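Local coordinates for protein glucose-6-phosphate dehydrogenase (Trypanosoma cruzi, PDB 5AQ1) that catalyses the NADP-dependent oxidation of glucose 6-phosphate, the entry step of the pentose phosphate pathway, which supplies NADPH for redox balance, at residues N238-Q244 / D375-K381; F260-I266 / S339-A345; A52-L56 / Y442-H447. One frame throughout, in Å; residues are numbered along the deposited sequence.

Interaction 1: residues N238-Q244 / D375-K381; sequences NSIACVQ and DIRIQFK
I378 reaches I240 and V243 with different branches: chi1 of -48° sets CG1 anti to the carbonyl carbon and leaves CG2 anti to the backbone N, where it meets I240 CD1 at 3.7 Å, while the fold back at chi2 (-65°) carries I378 CD1 to V243 CG1, 3.8 Å away. Branched aliphatic residues suit this, since each offers two arms to one face. On the other face Q244 and R377 run alongside each other, with amide and guanidinium planes nearly perpendicular (88°). R377 NE forms a salt bridge with D375 OD2, approached from above the carboxylate plane, while R377 NH1 makes another with E395, giving the guanidinium two carboxylate partners. A water accepts from Q244 NE2 and probably donates to D375 OD1.

The antiparallel backbones form a hydrogen-bonded pair at Q244 and R377, with Q244 N to R377 O at 2.9 Å and R377 N to Q244 O at 2.8 Å. Q379 O takes two donors, A241 N at 2.9 Å and C242 N at 3.0 Å, which makes a classic beta bulge. Beyond it K381 N bonds to S239 O at 2.9 Å, and the long lysine chain lets NZ reach both N238 O and S237 O.

Strand 361-366 flanks 240-248 and strand 395-401 flanks 373-380, placing the pair inside the mixed sheet; helix 264-282 packs on I376, and V230 of the second subunit touches F380.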
loop_
_atom_site.group_PDB
_atom_site.type_symbol
_atom_site.label_atom_id
_atom_site.label_comp_id
_atom_site.label_asym_id
_atom_site.label_seq_id
_atom_site.Cartn_x
_atom_site.Cartn_y
_atom_site.Cartn_z
ATOM N N ASN B 238 -7.239 4.145 1.496
ATOM C CA ASN B 238 -7.125 2.994 0.594
ATOM C C ASN B 238 -8.009 1.827 1.009
ATOM O O ASN B 238 -8.543 1.120 0.154
ATOM C CB ASN B 238 -5.679 2.501 0.508
ATOM C CG ASN B 238 -4.730 3.551 -0.043
ATOM O OD1 ASN B 238 -5.153 4.525 -0.671
ATOM N ND2 ASN B 238 -3.436 3.343 0.168
ATOM N N SER B 239 -8.141 1.620 2.319
ATOM C CA SER B 239 -8.916 0.502 2.868
ATOM C C SER B 239 -10.219 0.931 3.557
ATOM O O SER B 239 -11.176 0.151 3.605
ATOM C CB SER B 239 -8.061 -0.284 3.861
ATOM O OG SER B 239 -6.962 -0.905 3.221
ATOM N N ILE B 240 -10.262 2.158 4.080
ATOM C CA ILE B 240 -11.428 2.629 4.832
ATOM C C ILE B 240 -12.395 3.395 3.928
ATOM O O ILE B 240 -12.003 4.330 3.226
ATOM C CB ILE B 240 -11.015 3.509 6.029
ATOM C CG1 ILE B 240 -10.226 2.676 7.039
ATOM C CG2 ILE B 240 -12.242 4.111 6.700
ATOM C CD1 ILE B 240 -9.588 3.480 8.150
ATOM N N ALA B 241 -13.659 2.980 3.964
ATOM C CA ALA B 241 -14.719 3.598 3.172
ATOM C C ALA B 241 -15.465 4.671 3.958
ATOM O O ALA B 241 -15.876 5.678 3.389
ATOM C CB ALA B 241 -15.700 2.534 2.701
ATOM N N CYS B 242 -15.655 4.440 5.256
ATOM C CA CYS B 242 -16.446 5.336 6.087
ATOM C C CYS B 242 -16.189 5.093 7.576
ATOM O O CYS B 242 -16.007 3.951 8.003
ATOM C CB CYS B 242 -17.932 5.136 5.785
ATOM S SG CYS B 242 -19.025 6.190 6.762
ATOM N N VAL B 243 -16.179 6.173 8.357
ATOM C CA VAL B 243 -16.017 6.095 9.812
ATOM C C VAL B 243 -17.220 6.744 10.496
ATOM O O VAL B 243 -17.552 7.894 10.207
ATOM C CB VAL B 243 -14.728 6.799 10.277
ATOM C CG1 VAL B 243 -14.632 6.812 11.797
ATOM C CG2 VAL B 243 -13.506 6.124 9.674
ATOM N N GLN B 244 -17.867 6.002 11.392
ATOM C CA GLN B 244 -19.030 6.503 12.121
ATOM C C GLN B 244 -18.757 6.511 13.622
ATOM O O GLN B 244 -18.296 5.515 14.179
ATOM C CB GLN B 244 -20.265 5.654 11.825
ATOM C CG GLN B 244 -21.574 6.318 12.234
ATOM C CD GLN B 244 -22.774 5.401 12.108
ATOM O OE1 GLN B 244 -23.708 5.687 11.366
ATOM N NE2 GLN B 244 -22.754 4.298 12.840
ATOM N N ASP B 375 -20.374 3.934 20.434
ATOM C CA ASP B 375 -19.514 3.062 19.635
ATOM C C ASP B 375 -18.844 3.767 18.471
ATOM O O ASP B 375 -19.267 4.838 18.023
ATOM C CB ASP B 375 -20.248 1.770 19.198
ATOM C CG ASP B 375 -21.258 1.980 18.063
ATOM O OD1 ASP B 375 -21.427 3.113 17.565
ATOM O OD2 ASP B 375 -21.889 0.977 17.662
ATOM N N ILE B 376 -17.768 3.140 18.011
ATOM C CA ILE B 376 -16.978 3.611 16.890
ATOM C C ILE B 376 -17.036 2.511 15.843
ATOM O O ILE B 376 -16.802 1.343 16.159
ATOM C CB ILE B 376 -15.515 3.848 17.316
ATOM C CG1 ILE B 376 -15.442 4.903 18.425
ATOM C CG2 ILE B 376 -14.659 4.275 16.131
ATOM C CD1 ILE B 376 -14.182 4.821 19.255
ATOM N N ARG B 377 -17.359 2.875 14.607
ATOM C CA ARG B 377 -17.422 1.904 13.520
ATOM C C ARG B 377 -16.522 2.322 12.360
ATOM O O ARG B 377 -16.781 3.323 11.698
ATOM C CB ARG B 377 -18.866 1.721 13.056
ATOM C CG ARG B 377 -19.711 0.936 14.043
ATOM C CD ARG B 377 -21.195 1.124 13.796
ATOM N NE ARG B 377 -22.005 0.391 14.772
ATOM C CZ ARG B 377 -22.253 -0.918 14.734
ATOM N NH1 ARG B 377 -21.760 -1.682 13.765
ATOM N NH2 ARG B 377 -23.006 -1.471 15.673
ATOM N N ILE B 378 -15.463 1.546 12.137
ATOM C CA ILE B 378 -14.571 1.738 11.000
ATOM C C ILE B 378 -15.020 0.787 9.895
ATOM O O ILE B 378 -14.672 -0.399 9.902
ATOM C CB ILE B 378 -13.098 1.428 11.356
ATOM C CG1 ILE B 378 -12.681 2.109 12.667
ATOM C CG2 ILE B 378 -12.171 1.842 10.216
ATOM C CD1 ILE B 378 -12.682 3.621 12.611
ATOM N N GLN B 379 -15.799 1.304 8.949
ATOM C CA GLN B 379 -16.329 0.492 7.857
ATOM C C GLN B 379 -15.384 0.501 6.657
ATOM O O GLN B 379 -15.175 1.538 6.028
ATOM C CB GLN B 379 -17.712 0.998 7.452
ATOM C CG GLN B 379 -18.400 0.160 6.391
ATOM C CD GLN B 379 -19.871 0.500 6.256
ATOM O OE1 GLN B 379 -20.266 1.248 5.364
ATOM N NE2 GLN B 379 -20.689 -0.041 7.148
ATOM N N PHE B 380 -14.827 -0.668 6.347
ATOM C CA PHE B 380 -13.886 -0.815 5.240
ATOM C C PHE B 380 -14.601 -0.940 3.896
ATOM O O PHE B 380 -15.819 -1.126 3.828
ATOM C CB PHE B 380 -12.965 -2.020 5.471
ATOM C CG PHE B 380 -12.154 -1.925 6.733
ATOM C CD1 PHE B 380 -11.000 -1.154 6.778
ATOM C CD2 PHE B 380 -12.557 -2.586 7.885
ATOM C CE1 PHE B 380 -10.255 -1.054 7.944
ATOM C CE2 PHE B 380 -11.815 -2.490 9.053
ATOM C CZ PHE B 380 -10.661 -1.724 9.081
ATOM N N LYS B 381 -13.823 -0.811 2.830
ATOM C CA LYS B 381 -14.346 -0.912 1.473
ATOM C C LYS B 381 -14.757 -2.336 1.141
ATOM O O LYS B 381 -14.297 -3.293 1.757
ATOM C CB LYS B 381 -13.296 -0.449 0.464
ATOM C CG LYS B 381 -13.049 1.045 0.460
ATOM C CD LYS B 381 -11.787 1.369 -0.316
ATOM C CE LYS B 381 -11.846 2.754 -0.927
ATOM N NZ LYS B 381 -10.509 3.183 -1.415
HETATM O O HOH W 1 -20.786 4.366 15.126
#

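Interaction 2: residues F260-I266 / S339-A345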
loop_
_atom_site.group_PDB
_atom_site.type_symbol
_atom_site.label_atom_id
_atom_site.label_comp_id
_atom_site.label_asym_id
_atom_site.label_seq_id
_atom_site.Cartn_x
_atom_site.Cartn_y
_atom_site.Cartn_z
ATOM N N PHE B 260 -29.822 22.901 29.395
ATOM C CA PHE B 260 -29.453 22.347 28.097
ATOM C C PHE B 260 -29.832 23.256 26.922
ATOM O O PHE B 260 -29.161 23.244 25.890
ATOM C CB PHE B 260 -30.108 20.972 27.930
ATOM C CG PHE B 260 -29.637 20.213 26.726
ATOM C CD1 PHE B 260 -28.517 19.395 26.797
ATOM C CD2 PHE B 260 -30.320 20.306 25.519
ATOM C CE1 PHE B 260 -28.082 18.690 25.685
ATOM C CE2 PHE B 260 -29.891 19.604 24.406
ATOM C CZ PHE B 260 -28.770 18.796 24.488
ATOM N N ASP B 261 -30.890 24.051 27.081
ATOM C CA ASP B 261 -31.439 24.838 25.970
ATOM C C ASP B 261 -30.440 25.798 25.325
ATOM O O ASP B 261 -30.435 25.967 24.103
ATOM C CB ASP B 261 -32.668 25.624 26.422
ATOM C CG ASP B 261 -33.439 26.211 25.258
ATOM O OD1 ASP B 261 -33.948 25.424 24.432
ATOM O OD2 ASP B 261 -33.532 27.455 25.169
ATOM N N SER B 262 -29.608 26.430 26.146
ATOM C CA SER B 262 -28.601 27.357 25.644
ATOM C C SER B 262 -27.352 26.637 25.134
ATOM O O SER B 262 -26.490 27.267 24.533
ATOM C CB SER B 262 -28.210 28.354 26.737
ATOM O OG SER B 262 -27.699 27.685 27.880
ATOM N N ILE B 263 -27.262 25.327 25.366
ATOM C CA ILE B 263 -26.078 24.546 25.008
ATOM C C ILE B 263 -26.311 23.724 23.738
ATOM O O ILE B 263 -25.625 23.925 22.732
ATOM C CB ILE B 263 -25.647 23.629 26.177
ATOM C CG1 ILE B 263 -25.345 24.476 27.416
ATOM C CG2 ILE B 263 -24.409 22.819 25.815
ATOM C CD1 ILE B 263 -25.160 23.679 28.688
ATOM N N GLY B 264 -27.270 22.800 23.784
ATOM C CA GLY B 264 -27.565 21.931 22.641
ATOM C C GLY B 264 -26.633 20.735 22.559
ATOM O O GLY B 264 -25.599 20.695 23.223
ATOM N N ILE B 265 -27.005 19.760 21.734
ATOM C CA ILE B 265 -26.275 18.486 21.653
ATOM C C ILE B 265 -24.865 18.629 21.065
ATOM O O ILE B 265 -23.968 17.857 21.403
ATOM C CB ILE B 265 -27.086 17.418 20.864
ATOM C CG1 ILE B 265 -26.523 16.005 21.080
ATOM C CG2 ILE B 265 -27.132 17.741 19.372
ATOM C CD1 ILE B 265 -26.660 15.490 22.496
ATOM N N ILE B 266 -24.668 19.609 20.189
ATOM C CA ILE B 266 -23.368 19.800 19.552
ATOM C C ILE B 266 -22.349 20.295 20.575
ATOM O O ILE B 266 -21.253 19.748 20.680
ATOM C CB ILE B 266 -23.447 20.768 18.353
ATOM C CG1 ILE B 266 -24.325 20.168 17.251
ATOM C CG2 ILE B 266 -22.056 21.046 17.797
ATOM C CD1 ILE B 266 -24.787 21.162 16.209
ATOM N N SER B 339 -37.921 27.241 20.726
ATOM C CA SER B 339 -36.510 26.884 20.822
ATOM C C SER B 339 -36.054 26.081 19.608
ATOM O O SER B 339 -36.749 25.160 19.178
ATOM C CB SER B 339 -36.258 26.075 22.096
ATOM O OG SER B 339 -34.895 25.710 22.209
ATOM N N HIS B 340 -34.884 26.438 19.070
ATOM C CA HIS B 340 -34.240 25.664 18.002
ATOM C C HIS B 340 -33.287 24.628 18.590
ATOM O O HIS B 340 -32.598 23.936 17.841
ATOM C CB HIS B 340 -33.395 26.542 17.055
ATOM C CG HIS B 340 -33.989 27.878 16.734
ATOM N ND1 HIS B 340 -35.093 28.031 15.922
ATOM C CD2 HIS B 340 -33.598 29.129 17.078
ATOM C CE1 HIS B 340 -35.373 29.318 15.803
ATOM N NE2 HIS B 340 -34.481 30.004 16.496
ATOM N N CYS B 341 -33.215 24.534 19.916
ATOM C CA CYS B 341 -32.183 23.726 20.547
ATOM C C CYS B 341 -32.259 22.273 20.091
ATOM O O CYS B 341 -33.275 21.603 20.296
ATOM C CB CYS B 341 -32.274 23.790 22.067
ATOM S SG CYS B 341 -30.903 22.936 22.869
ATOM N N PRO B 342 -31.182 21.782 19.464
ATOM C CA PRO B 342 -31.174 20.405 19.010
ATOM C C PRO B 342 -30.809 19.431 20.127
ATOM O O PRO B 342 -29.828 19.641 20.847
ATOM C CB PRO B 342 -30.096 20.409 17.930
ATOM C CG PRO B 342 -29.128 21.448 18.383
ATOM C CD PRO B 342 -29.926 22.482 19.131
ATOM N N THR B 343 -31.609 18.377 20.264
ATOM C CA THR B 343 -31.293 17.259 21.147
ATOM C C THR B 343 -30.660 16.108 20.357
ATOM O O THR B 343 -30.190 15.135 20.949
ATOM C CB THR B 343 -32.552 16.755 21.882
ATOM O OG1 THR B 343 -33.499 16.237 20.937
ATOM C CG2 THR B 343 -33.196 17.883 22.678
ATOM N N PHE B 344 -30.648 16.237 19.025
ATOM C CA PHE B 344 -30.117 15.220 18.117
ATOM C C PHE B 344 -29.384 15.890 16.950
ATOM O O PHE B 344 -29.820 16.930 16.451
ATOM C CB PHE B 344 -31.266 14.359 17.588
ATOM C CG PHE B 344 -30.850 13.334 16.568
ATOM C CD1 PHE B 344 -30.748 13.673 15.222
ATOM C CD2 PHE B 344 -30.582 12.024 16.943
ATOM C CE1 PHE B 344 -30.371 12.730 14.280
ATOM C CE2 PHE B 344 -30.206 11.077 16.001
ATOM C CZ PHE B 344 -30.099 11.428 14.668
ATOM N N ALA B 345 -28.279 15.292 16.509
ATOM C CA ALA B 345 -27.538 15.817 15.364
ATOM C C ALA B 345 -26.686 14.749 14.684
ATOM O O ALA B 345 -25.965 14.016 15.357
ATOM C CB ALA B 345 -26.660 16.977 15.797
#
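I265 and P342 share the one backbone hydrogen bond of this contact: I265 N donates a hydrogen bond to P342 O at 3.0 Å, tilted 20° from the carbonyl plane. The second polar link joins S339 OG to D261 OD1, a bond modelled too short for its length to be trusted. The same S339 oxygen accepts from C341 N at 3.1 Å, an ST turn, so a small hydroxyl residue both shapes its own loop and reaches across. D261 OD1 is also hydrogen-bonded to Y329 OH.

Sulfur contacts fill the middle. With its SG opposite the backbone N (chi1 -174°), C341 places the sulfur obliquely beside the F260 ring, 4.7 Å from the centroid, and also 3.5 Å from G264 CA. The positive phi of G264 (83°) is one that glycine adopts easily. G264 N lies over the centre of one face of the F260 ring, whose edge meets P342 O.

Apolar packing takes over toward the helix. I265 sends CG2 to P342 CB at 4.2 Å and to A345 CB at 3.7 Å, while I266 CG1 closes on the same methyl. Alanine is small enough to let both isoleucines approach the strand.

A loop leading into a strand thus meets the beginning of helix 264-282, which packs on the mixed sheet and supplies D268 and H273 to the glucose 6-phosphate pocket; T343 pairs by backbone with K367, another pocket residue, and F260 packs on D268.

Interaction 3: residues A52-L56 / Y442-H447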
loop_
_atom_site.group_PDB
_atom_site.type_symbol
_atom_site.label_atom_id
_atom_site.label_comp_id
_atom_site.label_asym_id
_atom_site.label_seq_id
_atom_site.Cartn_x
_atom_site.Cartn_y
_atom_site.Cartn_z
ATOM N N ALA B 52 -14.860 8.299 42.864
ATOM C CA ALA B 52 -13.605 7.990 42.171
ATOM C C ALA B 52 -12.431 7.992 43.150
ATOM O O ALA B 52 -11.593 7.090 43.129
ATOM C CB ALA B 52 -13.360 8.982 41.042
ATOM N N LEU B 53 -12.385 9.010 44.005
ATOM C CA LEU B 53 -11.357 9.108 45.038
ATOM C C LEU B 53 -11.402 7.916 45.992
ATOM O O LEU B 53 -10.358 7.426 46.420
ATOM C CB LEU B 53 -11.502 10.422 45.820
ATOM C CG LEU B 53 -11.182 11.717 45.061
ATOM C CD1 LEU B 53 -11.694 12.934 45.816
ATOM C CD2 LEU B 53 -9.689 11.844 44.801
ATOM N N PHE B 54 -12.609 7.455 46.325
ATOM C CA PHE B 54 -12.775 6.265 47.166
ATOM C C PHE B 54 -12.126 5.044 46.519
ATOM O O PHE B 54 -11.382 4.312 47.173
ATOM C CB PHE B 54 -14.258 5.991 47.440
ATOM C CG PHE B 54 -14.518 4.692 48.156
ATOM C CD1 PHE B 54 -14.026 4.477 49.435
ATOM C CD2 PHE B 54 -15.264 3.688 47.556
ATOM C CE1 PHE B 54 -14.266 3.286 50.102
ATOM C CE2 PHE B 54 -15.510 2.492 48.218
ATOM C CZ PHE B 54 -15.010 2.291 49.493
ATOM N N GLN B 55 -12.402 4.838 45.233
ATOM C CA GLN B 55 -11.823 3.717 44.495
ATOM C C GLN B 55 -10.301 3.807 44.429
ATOM O O GLN B 55 -9.612 2.795 44.565
ATOM C CB GLN B 55 -12.397 3.638 43.075
ATOM C CG GLN B 55 -13.879 3.292 43.003
ATOM C CD GLN B 55 -14.210 1.979 43.683
ATOM O OE1 GLN B 55 -13.419 1.038 43.652
ATOM N NE2 GLN B 55 -15.379 1.911 44.311
ATOM N N LEU B 56 -9.780 5.015 44.222
ATOM C CA LEU B 56 -8.334 5.226 44.193
ATOM C C LEU B 56 -7.700 4.921 45.546
ATOM O O LEU B 56 -6.609 4.359 45.604
ATOM C CB LEU B 56 -7.992 6.656 43.763
ATOM C CG LEU B 56 -8.252 7.028 42.302
ATOM C CD1 LEU B 56 -7.869 8.482 42.073
ATOM C CD2 LEU B 56 -7.496 6.118 41.346
ATOM N N TYR B 442 -13.472 8.876 35.738
ATOM C CA TYR B 442 -12.827 9.824 36.640
ATOM C C TYR B 442 -11.756 9.212 37.557
ATOM O O TYR B 442 -10.953 9.945 38.132
ATOM C CB TYR B 442 -13.882 10.568 37.459
ATOM C CG TYR B 442 -14.602 11.646 36.677
ATOM C CD1 TYR B 442 -13.994 12.874 36.436
ATOM C CD2 TYR B 442 -15.890 11.446 36.187
ATOM C CE1 TYR B 442 -14.642 13.871 35.727
ATOM C CE2 TYR B 442 -16.550 12.441 35.474
ATOM C CZ TYR B 442 -15.921 13.653 35.247
ATOM O OH TYR B 442 -16.560 14.653 34.542
ATOM N N GLU B 443 -11.735 7.888 37.700
ATOM C CA GLU B 443 -10.665 7.233 38.460
ATOM C C GLU B 443 -9.349 7.341 37.703
ATOM O O GLU B 443 -8.333 7.752 38.262
ATOM C CB GLU B 443 -10.980 5.755 38.721
ATOM C CG GLU B 443 -12.174 5.503 39.626
ATOM C CD GLU B 443 -12.526 4.029 39.727
ATOM O OE1 GLU B 443 -11.618 3.221 40.030
ATOM O OE2 GLU B 443 -13.709 3.682 39.499
ATOM N N SER B 444 -9.376 6.962 36.428
ATOM C CA SER B 444 -8.195 7.031 35.568
ATOM C C SER B 444 -7.634 8.453 35.502
ATOM O O SER B 444 -6.432 8.667 35.662
ATOM C CB SER B 444 -8.545 6.559 34.151
ATOM O OG SER B 444 -9.344 5.381 34.173
ATOM N N LEU B 445 -8.523 9.421 35.292
ATOM C CA LEU B 445 -8.124 10.804 35.029
ATOM C C LEU B 445 -7.518 11.487 36.249
ATOM O O LEU B 445 -6.445 12.083 36.158
ATOM C CB LEU B 445 -9.308 11.611 34.483
ATOM C CG LEU B 445 -9.839 11.108 33.132
ATOM C CD1 LEU B 445 -11.149 11.785 32.780
ATOM C CD2 LEU B 445 -8.823 11.324 32.023
ATOM N N ILE B 446 -8.191 11.384 37.391
ATOM C CA ILE B 446 -7.663 11.930 38.644
ATOM C C ILE B 446 -6.289 11.323 38.946
ATOM O O ILE B 446 -5.362 12.038 39.332
ATOM C CB ILE B 446 -8.639 11.700 39.822
ATOM C CG1 ILE B 446 -9.871 12.595 39.661
ATOM C CG2 ILE B 446 -7.966 11.995 41.159
ATOM C CD1 ILE B 446 -10.996 12.292 40.626
ATOM N N HIS B 447 -6.163 10.010 38.756
ATOM C CA HIS B 447 -4.891 9.309 38.950
ATOM C C HIS B 447 -3.791 9.866 38.047
ATOM O O HIS B 447 -2.664 10.072 38.490
ATOM C CB HIS B 447 -5.072 7.807 38.704
ATOM C CG HIS B 447 -3.802 7.017 38.783
ATOM N ND1 HIS B 447 -2.980 7.037 39.890
ATOM C CD2 HIS B 447 -3.220 6.173 37.898
ATOM C CE1 HIS B 447 -1.942 6.246 39.680
ATOM N NE2 HIS B 447 -2.065 5.710 38.479
#
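A52 touches Y442, E443 and I446 because its small methyl lets the helices come close: CB lies 4.0 Å from Y442 CB and 4.1 Å from I446 CD1, and E443 CG lies against A52 CA at 3.8 Å. L53 leaves the backbone away from the partner helix, yet its end comes nearer, with CD2 4.0 Å from I446 CG2, the side chains crossing at about a right angle. The axes of the two short helical segments approach to 8.9 Å and cross at -71°. Helix 43-58 follows the first strand of the parallel, Rossmann-type sheet of the NADPH-binding domain, whereas helix 441-451 belongs to the C-terminal domain, so the packing joins the two domains. Q55 offers its aliphatic stem to E443: its CG sits 3.5 Å from E443 OE2, an oxygen hydrogen-bonded to D440 N just ahead of the helix. A bend at chi2 (-57°) turns the Q55 amide away, its plane 41° from that of the E443 carboxylate, toward weak hydrogen bonds with R97 and T92. L56 spreads its fork over the partner helix, with CD1 3.6 Å from I446 CG2 and CD2 4.0 Å from H447 CB; apolar leucine also suits L417 of the second subunit, which packs on it.

Overall arrangement
Along the chain interaction 3 encloses interaction 1, which encloses interaction 2. Interactions 1 and 2 reach the same mixed sheet; their centres are 28 Å apart and nearest atoms about 9 Å, with helix 264-282 the next regular element after strand 240-248. Interaction 3 lies across the chain's centre from both, 33 Å from interaction 1 and 31 Å from interaction 2 between centres. Interactions 2 and 3 both border the substrate: the F260 side chain is about 5 Å from glucose 6-phosphate, that of Y442 about 6 Å from it and 5 Å from NADPH. Interaction 1 is more remote (D375 about 12 Å from the sugar) but, like interaction 3, touches the second subunit.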